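Local coordinates for protein quinone oxidoreductase (Thermus thermophilus, PDB 1IZ0) that probably reduces quinones with NADPH as the electron donor, binding the nucleotide in a Rossmann-fold domain, at residues A175-V180 and E195-E200; P125-L130 and G211-Y216. All coordinates share one frame; numbering follows the deposited sequence.

Contact 1: A175-V180 and E195-E200. With SO4 (sulfate ion), chain B.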
ATOM      1  N   ALA A 175      -6.733   7.635 -17.447  1.00 17.70           N
ATOM      2  CA  ALA A 175      -8.135   7.794 -17.811  1.00 18.98           C
ATOM      3  C   ALA A 175      -9.111   7.655 -16.651  1.00 19.02           C
ATOM      4  O   ALA A 175      -8.800   7.043 -15.635  1.00 20.82           O
ATOM      5  CB  ALA A 175      -8.485   6.791 -18.897  1.00 18.40           C
ATOM      6  N   THR A 176     -10.300   8.232 -16.805  1.00 19.13           N
ATOM      7  CA  THR A 176     -11.313   8.124 -15.768  1.00 20.08           C
ATOM      8  C   THR A 176     -11.898   6.725 -15.923  1.00 21.17           C
ATOM      9  O   THR A 176     -11.801   6.121 -16.994  1.00 21.12           O
ATOM     10  CB  THR A 176     -12.431   9.159 -15.952  1.00 21.49           C
ATOM     11  OG1 THR A 176     -13.018   8.989 -17.245  1.00 22.41           O
ATOM     12  CG2 THR A 176     -11.880  10.579 -15.826  1.00 20.13           C
ATOM     13  N   TYR A 177     -12.498   6.202 -14.862  1.00 20.54           N
ATOM     14  CA  TYR A 177     -13.057   4.861 -14.928  1.00 22.46           C
ATOM     15  C   TYR A 177     -14.015   4.658 -16.097  1.00 22.65           C
ATOM     16  O   TYR A 177     -14.010   3.609 -16.736  1.00 24.62           O
ATOM     17  CB  TYR A 177     -13.745   4.515 -13.602  1.00 21.06           C
ATOM     18  CG  TYR A 177     -12.778   4.453 -12.438  1.00 22.28           C
ATOM     19  CD1 TYR A 177     -11.620   3.680 -12.514  1.00 23.06           C
ATOM     20  CD2 TYR A 177     -13.011   5.175 -11.264  1.00 21.83           C
ATOM     21  CE1 TYR A 177     -10.717   3.623 -11.455  1.00 22.63           C
ATOM     22  CE2 TYR A 177     -12.108   5.128 -10.198  1.00 20.80           C
ATOM     23  CZ  TYR A 177     -10.963   4.351 -10.300  1.00 24.22           C
ATOM     24  OH  TYR A 177     -10.055   4.300  -9.254  1.00 23.00           O
ATOM     25  N   ALA A 178     -14.822   5.666 -16.397  1.00 24.23           N
ATOM     26  CA  ALA A 178     -15.789   5.556 -17.484  1.00 25.19           C
ATOM     27  C   ALA A 178     -15.135   5.324 -18.848  1.00 27.18           C
ATOM     28  O   ALA A 178     -15.719   4.667 -19.718  1.00 28.67           O
ATOM     29  CB  ALA A 178     -16.662   6.812 -17.532  1.00 23.28           C
ATOM     30  N   GLU A 179     -13.931   5.855 -19.039  1.00 26.87           N
ATOM     31  CA  GLU A 179     -13.251   5.701 -20.324  1.00 28.42           C
ATOM     32  C   GLU A 179     -12.247   4.552 -20.418  1.00 26.18           C
ATOM     33  O   GLU A 179     -11.692   4.306 -21.486  1.00 26.11           O
ATOM     34  CB  GLU A 179     -12.588   7.025 -20.726  1.00 31.06           C
ATOM     35  CG  GLU A 179     -11.987   7.805 -19.570  1.00 38.43           C
ATOM     36  CD  GLU A 179     -11.685   9.256 -19.933  1.00 41.04           C
ATOM     37  OE1 GLU A 179     -12.550   9.892 -20.573  1.00 43.25           O
ATOM     38  OE2 GLU A 179     -10.597   9.762 -19.571  1.00 40.32           O
ATOM     39  N   VAL A 180     -12.029   3.840 -19.316  1.00 24.24           N
ATOM     40  CA  VAL A 180     -11.094   2.716 -19.316  1.00 24.18           C
ATOM     41  C   VAL A 180     -11.442   1.651 -20.368  1.00 25.09           C
ATOM     42  O   VAL A 180     -10.556   1.141 -21.064  1.00 24.53           O
ATOM     43  CB  VAL A 180     -11.017   2.048 -17.910  1.00 24.10           C
ATOM     44  CG1 VAL A 180     -10.424   0.632 -18.016  1.00 22.27           C
ATOM     45  CG2 VAL A 180     -10.136   2.893 -16.990  1.00 22.65           C
ATOM     46  N   GLU A 195      -6.556  -4.906  -9.354  1.00 24.90           N
ATOM     47  CA  GLU A 195      -7.895  -4.582  -8.871  1.00 26.81           C
ATOM     48  C   GLU A 195      -8.012  -4.153  -7.419  1.00 27.50           C
ATOM     49  O   GLU A 195      -7.757  -4.954  -6.520  1.00 26.69           O
ATOM     50  CB  GLU A 195      -8.801  -5.793  -9.070  1.00 29.70           C
ATOM     51  CG  GLU A 195      -9.712  -5.715 -10.267  1.00 37.71           C
ATOM     52  CD  GLU A 195     -10.760  -4.646 -10.108  1.00 39.10           C
ATOM     53  OE1 GLU A 195     -11.428  -4.623  -9.053  1.00 42.29           O
ATOM     54  OE2 GLU A 195     -10.918  -3.833 -11.038  1.00 44.17           O
ATOM     55  N   VAL A 196      -8.420  -2.906  -7.193  1.00 27.62           N
ATOM     56  CA  VAL A 196      -8.621  -2.397  -5.831  1.00 29.78           C
ATOM     57  C   VAL A 196     -10.060  -1.897  -5.673  1.00 31.55           C
ATOM     58  O   VAL A 196     -10.546  -1.723  -4.561  1.00 32.69           O
ATOM     59  CB  VAL A 196      -7.647  -1.245  -5.487  1.00 30.45           C
ATOM     60  CG1 VAL A 196      -6.224  -1.779  -5.413  1.00 28.09           C
ATOM     61  CG2 VAL A 196      -7.750  -0.134  -6.533  1.00 27.85           C
ATOM     62  N   ARG A 197     -10.736  -1.675  -6.796  1.00 34.94           N
ATOM     63  CA  ARG A 197     -12.125  -1.216  -6.793  1.00 39.01           C
ATOM     64  C   ARG A 197     -13.012  -2.366  -6.304  1.00 41.58           C
ATOM     65  O   ARG A 197     -13.870  -2.178  -5.437  1.00 42.08           O
ATOM     66  CB  ARG A 197     -12.533  -0.789  -8.205  1.00 39.23           C
ATOM     67  CG  ARG A 197     -11.728   0.384  -8.756  1.00 41.67           C
ATOM     68  CD  ARG A 197     -12.424   1.714  -8.500  1.00 44.30           C
ATOM     69  NE  ARG A 197     -13.563   1.900  -9.396  1.00 45.64           N
ATOM     70  CZ  ARG A 197     -14.490   2.842  -9.248  1.00 48.03           C
ATOM     71  NH1 ARG A 197     -14.424   3.694  -8.230  1.00 47.98           N
ATOM     72  NH2 ARG A 197     -15.490   2.927 -10.117  1.00 48.45           N
ATOM     73  N   GLY A 198     -12.802  -3.550  -6.879  1.00 43.29           N
ATOM     74  CA  GLY A 198     -13.543  -4.736  -6.476  1.00 47.33           C
ATOM     75  C   GLY A 198     -15.019  -4.870  -6.819  1.00 49.81           C
ATOM     76  O   GLY A 198     -15.582  -5.962  -6.696  1.00 50.65           O
ATOM     77  N   LYS A 199     -15.653  -3.781  -7.245  1.00 51.25           N
ATOM     78  CA  LYS A 199     -17.075  -3.812  -7.586  1.00 52.28           C
ATOM     79  C   LYS A 199     -17.373  -4.741  -8.764  1.00 52.48           C
ATOM     80  O   LYS A 199     -17.493  -5.957  -8.597  1.00 52.51           O
ATOM     81  CB  LYS A 199     -17.568  -2.396  -7.897  1.00 53.41           C
ATOM     82  N   GLU A 200     -17.494  -4.159  -9.953  1.00 52.32           N
ATOM     83  CA  GLU A 200     -17.788  -4.923 -11.160  1.00 51.89           C
ATOM     84  C   GLU A 200     -16.541  -5.625 -11.702  1.00 51.09           C
ATOM     85  O   GLU A 200     -16.090  -5.339 -12.811  1.00 51.49           O
ATOM     86  CB  GLU A 200     -18.376  -3.996 -12.223  1.00 51.90           C
TER
HETATM   87  S   SO4 B 303     -10.332   7.030  -6.875  1.00 54.06           S
HETATM   88  O1  SO4 B 303      -9.102   7.001  -5.811  1.00 55.28           O
HETATM   89  O2  SO4 B 303      -9.752   7.519  -8.111  1.00 52.52           O
HETATM   90  O3  SO4 B 303     -10.852   5.833  -6.990  1.00 54.85           O
HETATM   91  O4  SO4 B 303     -11.202   8.041  -6.326  1.00 54.31           O

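Contact 2: P125-L130 and G211-Y216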
ATOM      1  N   PRO A 125       8.489  -7.602 -18.993  1.00 26.22           N
ATOM      2  CA  PRO A 125       8.763  -6.325 -19.667  1.00 24.67           C
ATOM      3  C   PRO A 125       7.879  -6.142 -20.905  1.00 24.65           C
ATOM      4  O   PRO A 125       7.673  -7.082 -21.671  1.00 24.88           O
ATOM      5  CB  PRO A 125      10.240  -6.440 -20.027  1.00 24.10           C
ATOM      6  CG  PRO A 125      10.795  -7.255 -18.884  1.00 24.27           C
ATOM      7  CD  PRO A 125       9.741  -8.334 -18.713  1.00 24.36           C
ATOM      8  N   GLY A 126       7.353  -4.935 -21.095  1.00 23.98           N
ATOM      9  CA  GLY A 126       6.503  -4.679 -22.246  1.00 23.10           C
ATOM     10  C   GLY A 126       5.030  -5.022 -22.056  1.00 23.44           C
ATOM     11  O   GLY A 126       4.201  -4.653 -22.885  1.00 22.85           O
ATOM     12  N   GLU A 127       4.682  -5.725 -20.982  1.00 22.61           N
ATOM     13  CA  GLU A 127       3.279  -6.063 -20.758  1.00 22.61           C
ATOM     14  C   GLU A 127       2.440  -4.845 -20.347  1.00 22.88           C
ATOM     15  O   GLU A 127       2.943  -3.891 -19.730  1.00 21.77           O
ATOM     16  CB  GLU A 127       3.155  -7.194 -19.720  1.00 24.73           C
ATOM     17  CG  GLU A 127       3.676  -8.540 -20.254  1.00 27.25           C
ATOM     18  CD  GLU A 127       3.170  -9.757 -19.476  1.00 28.69           C
ATOM     19  OE1 GLU A 127       3.442  -9.864 -18.263  1.00 26.77           O
ATOM     20  OE2 GLU A 127       2.503 -10.619 -20.090  1.00 30.31           O
ATOM     21  N   LYS A 128       1.158  -4.892 -20.705  1.00 20.98           N
ATOM     22  CA  LYS A 128       0.205  -3.820 -20.431  1.00 19.72           C
ATOM     23  C   LYS A 128      -0.521  -4.026 -19.100  1.00 21.28           C
ATOM     24  O   LYS A 128      -1.171  -5.052 -18.890  1.00 17.68           O
ATOM     25  CB  LYS A 128      -0.807  -3.751 -21.575  1.00 18.39           C
ATOM     26  CG  LYS A 128      -0.166  -3.457 -22.931  1.00 20.21           C
ATOM     27  CD  LYS A 128      -1.116  -3.733 -24.099  1.00 19.24           C
ATOM     28  CE  LYS A 128      -1.142  -5.216 -24.480  1.00 20.88           C
ATOM     29  NZ  LYS A 128      -2.200  -5.510 -25.502  1.00 19.66           N
ATOM     30  N   VAL A 129      -0.428  -3.036 -18.209  1.00 20.45           N
ATOM     31  CA  VAL A 129      -1.056  -3.152 -16.899  1.00 19.57           C
ATOM     32  C   VAL A 129      -1.954  -1.977 -16.534  1.00 21.06           C
ATOM     33  O   VAL A 129      -1.593  -0.813 -16.713  1.00 22.39           O
ATOM     34  CB  VAL A 129       0.018  -3.327 -15.791  1.00 18.50           C
ATOM     35  CG1 VAL A 129       0.987  -2.143 -15.812  1.00 18.14           C
ATOM     36  CG2 VAL A 129      -0.642  -3.455 -14.432  1.00 16.47           C
ATOM     37  N   LEU A 130      -3.133  -2.295 -16.021  1.00 21.59           N
ATOM     38  CA  LEU A 130      -4.077  -1.271 -15.606  1.00 23.44           C
ATOM     39  C   LEU A 130      -3.922  -1.052 -14.102  1.00 23.40           C
ATOM     40  O   LEU A 130      -3.958  -2.007 -13.322  1.00 24.55           O
ATOM     41  CB  LEU A 130      -5.504  -1.718 -15.941  1.00 24.48           C
ATOM     42  CG  LEU A 130      -6.727  -0.882 -15.538  1.00 27.07           C
ATOM     43  CD1 LEU A 130      -7.061  -1.149 -14.097  1.00 29.22           C
ATOM     44  CD2 LEU A 130      -6.471   0.602 -15.779  1.00 27.21           C
ATOM     45  N   GLY A 211      -4.491 -14.717 -21.979  1.00 22.60           N
ATOM     46  CA  GLY A 211      -3.419 -14.912 -21.019  1.00 21.85           C
ATOM     47  C   GLY A 211      -3.377 -13.852 -19.930  1.00 21.82           C
ATOM     48  O   GLY A 211      -2.468 -13.844 -19.092  1.00 22.55           O
ATOM     49  N   GLY A 212      -4.367 -12.966 -19.924  1.00 20.08           N
ATOM     50  CA  GLY A 212      -4.387 -11.895 -18.941  1.00 21.60           C
ATOM     51  C   GLY A 212      -4.600 -12.313 -17.500  1.00 23.28           C
ATOM     52  O   GLY A 212      -5.179 -13.364 -17.222  1.00 25.50           O
ATOM     53  N   ARG A 213      -4.114 -11.503 -16.564  1.00 23.24           N
ATOM     54  CA  ARG A 213      -4.321 -11.827 -15.164  1.00 23.61           C
ATOM     55  C   ARG A 213      -4.702 -10.638 -14.303  1.00 23.55           C
ATOM     56  O   ARG A 213      -4.109  -9.556 -14.391  1.00 23.33           O
ATOM     57  CB  ARG A 213      -3.103 -12.552 -14.566  1.00 23.17           C
ATOM     58  CG  ARG A 213      -1.753 -12.078 -15.043  1.00 27.09           C
ATOM     59  CD  ARG A 213      -1.059 -13.160 -15.861  1.00 23.18           C
ATOM     60  NE  ARG A 213      -0.785 -12.699 -17.221  1.00 22.66           N
ATOM     61  CZ  ARG A 213       0.330 -12.083 -17.609  1.00 22.12           C
ATOM     62  NH1 ARG A 213       1.314 -11.841 -16.744  1.00 18.71           N
ATOM     63  NH2 ARG A 213       0.456 -11.707 -18.877  1.00 21.23           N
ATOM     64  N   LEU A 214      -5.718 -10.862 -13.475  1.00 22.25           N
ATOM     65  CA  LEU A 214      -6.233  -9.863 -12.557  1.00 22.13           C
ATOM     66  C   LEU A 214      -5.791 -10.204 -11.134  1.00 22.10           C
ATOM     67  O   LEU A 214      -5.955 -11.341 -10.680  1.00 21.42           O
ATOM     68  CB  LEU A 214      -7.763  -9.827 -12.633  1.00 20.88           C
ATOM     69  CG  LEU A 214      -8.482  -8.751 -11.805  1.00 22.99           C
ATOM     70  CD1 LEU A 214      -9.636  -8.187 -12.622  1.00 23.62           C
ATOM     71  CD2 LEU A 214      -8.978  -9.338 -10.480  1.00 21.88           C
ATOM     72  N   VAL A 215      -5.219  -9.220 -10.444  1.00 20.32           N
ATOM     73  CA  VAL A 215      -4.769  -9.402  -9.074  1.00 20.17           C
ATOM     74  C   VAL A 215      -5.782  -8.695  -8.187  1.00 21.62           C
ATOM     75  O   VAL A 215      -5.921  -7.477  -8.241  1.00 20.41           O
ATOM     76  CB  VAL A 215      -3.378  -8.780  -8.848  1.00 19.44           C
ATOM     77  CG1 VAL A 215      -2.923  -9.040  -7.427  1.00 17.67           C
ATOM     78  CG2 VAL A 215      -2.375  -9.367  -9.836  1.00 21.30           C
ATOM     79  N   TYR A 216      -6.502  -9.460  -7.378  1.00 23.00           N
ATOM     80  CA  TYR A 216      -7.510  -8.877  -6.513  1.00 26.05           C
ATOM     81  C   TYR A 216      -6.895  -8.418  -5.197  1.00 25.01           C
ATOM     82  O   TYR A 216      -6.609  -9.225  -4.311  1.00 23.76           O
ATOM     83  CB  TYR A 216      -8.620  -9.895  -6.270  1.00 29.84           C
ATOM     84  CG  TYR A 216      -9.908  -9.295  -5.769  1.00 34.93           C
ATOM     85  CD1 TYR A 216     -10.106  -9.047  -4.410  1.00 37.59           C
ATOM     86  CD2 TYR A 216     -10.941  -8.986  -6.656  1.00 36.73           C
ATOM     87  CE1 TYR A 216     -11.307  -8.510  -3.941  1.00 38.92           C
ATOM     88  CE2 TYR A 216     -12.145  -8.448  -6.201  1.00 38.66           C
ATOM     89  CZ  TYR A 216     -12.323  -8.215  -4.843  1.00 40.12           C
ATOM     90  OH  TYR A 216     -13.516  -7.700  -4.386  1.00 41.17           O
TER

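Contact 1: A175-V180 and E195-E200
The guanidinium of R197 lies over one face of the Y177 phenol ring, its own face meeting CD2 and CE2, while a sulfate oxygen sits at the ring edge, close to the ring plane. The two flat groups are tilted by only 14°, and R197 CZ is 3.7 Å from the centroid of the Y177 ring, a cation-pi stack. Bends at chi2 (-94°) and chi3 lay the end of the arginine over the ring. R197 CD makes a CH-pi contact 4.0 Å from the Y177 centroid. R197 NH1 approaches Y177 CE2 to 3.4 Å. The phenol is anchored at its hydroxyl: Y177 OH donates to sulfate O3 at 2.8 Å and is also hydrogen-bonded to the backbone N of A133. S158 OG and K162 NZ are also hydrogen-bonded to the sulfate; all three side chains belong to residues of the NADPH site, so the ion probably marks where a phosphate of the cofactor binds. A leucine in place of Y177 would probably leave the arginine without its aromatic platform and the anion without one of its donors. On the arginine side, the turn is braced by E195 OE1, which accepts a hydrogen bond from G198 N at 2.8 Å, and by Q132, whose OE1 accepts hydrogen bonds from the backbone N of both V196 and R197. In the fold, the stack links the loop after the edge strand 173-176 to the loop between strand 190-195 and helix 201-205, with Y177 packed against A156 of the adjoining strand 152-157 and against S158 in the loop that follows it.

Contact 2: P125-L130 and G211-Y216
Within the parallel sheet of the Rossmann-fold domain, E127 and R213 form a salt bridge at the starts of strands 128-131 and 212-216, reaching across strand 190-195, which runs between them. The arginine meets the carboxylate end-on, with its two terminal nitrogens each serving a different oxygen. R213 NH2 donates to E127 OE2 at 2.6 Å in a nearly straight bond (164°), and R213 NH1 reaches E127 OE1 over a longer 3.3 Å at 157°. Both oxygens are met on their syn sides by donors tilted out of the carboxylate plane, while the oxygens themselves lie near the guanidinium plane; the two planes are twisted 34° against each other, so the pair is not a flat bidentate arrangement. The glutamate reaches its partner with a chain extended beyond CG, CG standing anti to its carbonyl carbon, and the side chain packs against D191 and L192 of the intervening strand. R213 approaches at about a right angle, its chain bent at chi2 and chi3; its CB does not aim at E127, and these bends bring the guanidinium round to it. Each partner has a further hydrogen bond: E127 OE1 accepts one from the backbone N of R124, and R213 NH1 also donates to the carbonyl oxygen of A121, which follows helix 108-120. The salt bridge therefore ties the segment leading into the first strand of the domain to the strand two places away in the sheet. The third guanidinium nitrogen turns back on its own chain, to the corner preceding its strand, and helps to fix the rotation of the group: R213 NE donates to G211 O at 2.8 Å, meeting the oxygen in the carbonyl plane.

Overall arrangement
Both contacts reach the same six-stranded parallel sheet, at opposite ends of its strands: contact 2 joins strand starts, whereas contact 1 joins loops that follow strand ends, where the nucleotide site lies. Their centres lie about 15 Å apart, and in sequence both segments of contact 1 fall between the two of contact 2. They meet where strands 190-195 and 212-216 run side by side, through a probable hydrogen bond from E195 N to V215 O (2.9 Å) and packing of E195 CG on L214 CD1 (3.4 Å). Contact 1 places Y177 in the NADPH site beside the sulfate; in contact 2 the R213 side chain remains about 11 Å from those of the NADPH-binding residues I217 and F242.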